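PDB 2QZC: transcriptional activator TenA-1 from Sulfolobus solfataricus P2, which probably acts as a TenA-like thiaminase in thiamin metabolism, on an all-helical heme oxygenase-like fold. Local coordinates for residues L29-G34 and E154-W159. Sequence-based numbering, arbitrary orientation.
Sequences LKMRDG and EVYKTW
A double Met-aromatic contact joins helix 26-32 to the start of helix 154-164 in this heme oxygenase-like, all-helical fold. The selenomethionine M31, a labelled residue with selenium in place of sulfur, supplies a slim, polarisable side chain that crosses those of Y156 and W159 at about a right angle. Its CG lies over one face of Y156, 4.0 Å from the ring centroid, as a CH-pi contact. SE then sits above the W159 six-membered ring, 4.2 Å from its centroid and 21° off the normal, while it meets Y156 obliquely, 4.8 Å from that centroid. The bend at chi3 (-67°) brings CE to 3.6 Å from W159 CZ3. Three residues apart, and so on nearly the same side of their helix, the two aromatic residues reach M31 by different first torsions: CG of Y156 is anti to its carbonyl carbon, whereas CG of W159 is anti to its backbone N. F41 of helix 38-63 packs edge-to-face with both rings and also touches M31, extending the apolar cluster. A tyrosine suits this buried place because its ring packs on M31 while its hydroxyl is hydrogen-bonded to L36 O. G34, leaving the helix with a positive phi (78°) that glycine adopts readily, sets its O at the Y156 ring edge. S151 OG hydrogen-bonds M31 O, in the last turn of helix 26-32, whose oxygen lies 3.4 Å from Y156 CD2.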
# COMPACT_ATOMS: atom_id res chain seq x y z
N LEU A 29 -14.36 13.28 26.47
CA LEU A 29 -15.50 13.84 27.20
C LEU A 29 -15.60 15.34 26.98
O LEU A 29 -16.71 15.87 26.83
CB LEU A 29 -15.40 13.54 28.70
CG LEU A 29 -15.33 12.06 29.12
CD1 LEU A 29 -15.26 11.88 30.68
CD2 LEU A 29 -16.47 11.25 28.49
N LYS A 30 -14.45 16.02 26.91
CA LYS A 30 -14.42 17.47 26.66
C LYS A 30 -14.74 17.81 25.21
O LYS A 30 -15.24 18.90 24.93
CB LYS A 30 -13.13 18.11 27.13
CG LYS A 30 -12.92 17.98 28.64
CD LYS A 30 -11.72 18.74 29.15
CE LYS A 30 -12.01 20.24 29.26
NZ LYS A 30 -13.16 20.60 30.20
N MSE A 31 -14.43 16.90 24.27
CA MSE A 31 -14.91 17.10 22.88
C MSE A 31 -16.44 16.99 22.82
O MSE A 31 -17.11 17.78 22.15
CB MSE A 31 -14.27 16.12 21.86
CG MSE A 31 -12.88 16.50 21.52
SE MSE A 31 -12.28 15.57 19.90
CE MSE A 31 -12.24 13.87 20.57
N ARG A 32 -16.98 15.99 23.51
CA ARG A 32 -18.42 15.71 23.50
C ARG A 32 -19.20 16.88 24.12
O ARG A 32 -20.27 17.20 23.59
CB ARG A 32 -18.75 14.41 24.23
CG ARG A 32 -20.25 14.08 24.39
CD ARG A 32 -20.94 13.92 23.09
NE ARG A 32 -22.37 13.67 23.27
CZ ARG A 32 -23.28 14.61 23.53
NH1 ARG A 32 -22.96 15.89 23.70
NH2 ARG A 32 -24.57 14.25 23.65
N ASP A 33 -18.72 17.47 25.21
CA ASP A 33 -19.45 18.63 25.81
C ASP A 33 -19.03 19.95 25.21
O ASP A 33 -19.52 21.00 25.61
CB ASP A 33 -19.44 18.61 27.34
CG ASP A 33 -18.12 18.93 27.98
OD1 ASP A 33 -17.18 19.39 27.34
OD2 ASP A 33 -18.06 18.74 29.22
N GLY A 34 -18.08 19.92 24.28
CA GLY A 34 -17.59 21.09 23.59
C GLY A 34 -16.62 21.95 24.34
O GLY A 34 -16.15 22.93 23.76
N GLU A 154 -19.07 22.72 16.64
CA GLU A 154 -18.96 22.48 15.21
C GLU A 154 -17.63 21.82 14.79
O GLU A 154 -17.62 20.95 13.91
CB GLU A 154 -19.20 23.77 14.43
CG GLU A 154 -19.18 23.65 12.90
CD GLU A 154 -20.22 22.71 12.26
OE1 GLU A 154 -21.14 22.14 12.91
OE2 GLU A 154 -20.12 22.53 11.03
N VAL A 155 -16.53 22.25 15.40
CA VAL A 155 -15.20 21.65 15.10
C VAL A 155 -15.18 20.18 15.50
O VAL A 155 -14.78 19.33 14.69
CB VAL A 155 -14.07 22.43 15.79
CG1 VAL A 155 -12.75 21.65 15.73
CG2 VAL A 155 -13.91 23.78 15.12
N TYR A 156 -15.65 19.86 16.71
CA TYR A 156 -15.66 18.46 17.17
C TYR A 156 -16.63 17.57 16.44
O TYR A 156 -16.30 16.43 16.10
CB TYR A 156 -15.75 18.35 18.71
CG TYR A 156 -14.73 19.24 19.38
CD1 TYR A 156 -13.41 19.33 18.90
CD2 TYR A 156 -15.05 20.00 20.50
CE1 TYR A 156 -12.49 20.15 19.47
CE2 TYR A 156 -14.10 20.85 21.08
CZ TYR A 156 -12.82 20.92 20.55
OH TYR A 156 -11.85 21.72 21.06
N LYS A 157 -17.80 18.09 16.09
CA LYS A 157 -18.74 17.36 15.27
C LYS A 157 -18.13 17.07 13.88
O LYS A 157 -18.28 15.98 13.33
CB LYS A 157 -20.07 18.17 15.14
CG LYS A 157 -21.16 17.46 14.39
CD LYS A 157 -22.45 18.31 14.25
CE LYS A 157 -23.16 18.53 15.53
NZ LYS A 157 -23.68 17.29 16.19
N THR A 158 -17.46 18.07 13.31
CA THR A 158 -16.81 17.90 12.00
C THR A 158 -15.73 16.82 12.05
O THR A 158 -15.68 15.94 11.17
CB THR A 158 -16.18 19.22 11.50
OG1 THR A 158 -17.22 20.21 11.33
CG2 THR A 158 -15.47 19.03 10.14
N TRP A 159 -14.88 16.88 13.07
CA TRP A 159 -13.84 15.86 13.25
C TRP A 159 -14.47 14.48 13.36
O TRP A 159 -14.06 13.54 12.67
CB TRP A 159 -13.04 16.17 14.52
CG TRP A 159 -12.02 15.11 14.90
CD1 TRP A 159 -10.73 15.00 14.45
CD2 TRP A 159 -12.21 14.06 15.83
NE1 TRP A 159 -10.13 13.92 15.01
CE2 TRP A 159 -11.01 13.30 15.86
CE3 TRP A 159 -13.30 13.62 16.60
CZ2 TRP A 159 -10.85 12.17 16.66
CZ3 TRP A 159 -13.17 12.49 17.36
CH2 TRP A 159 -11.93 11.78 17.41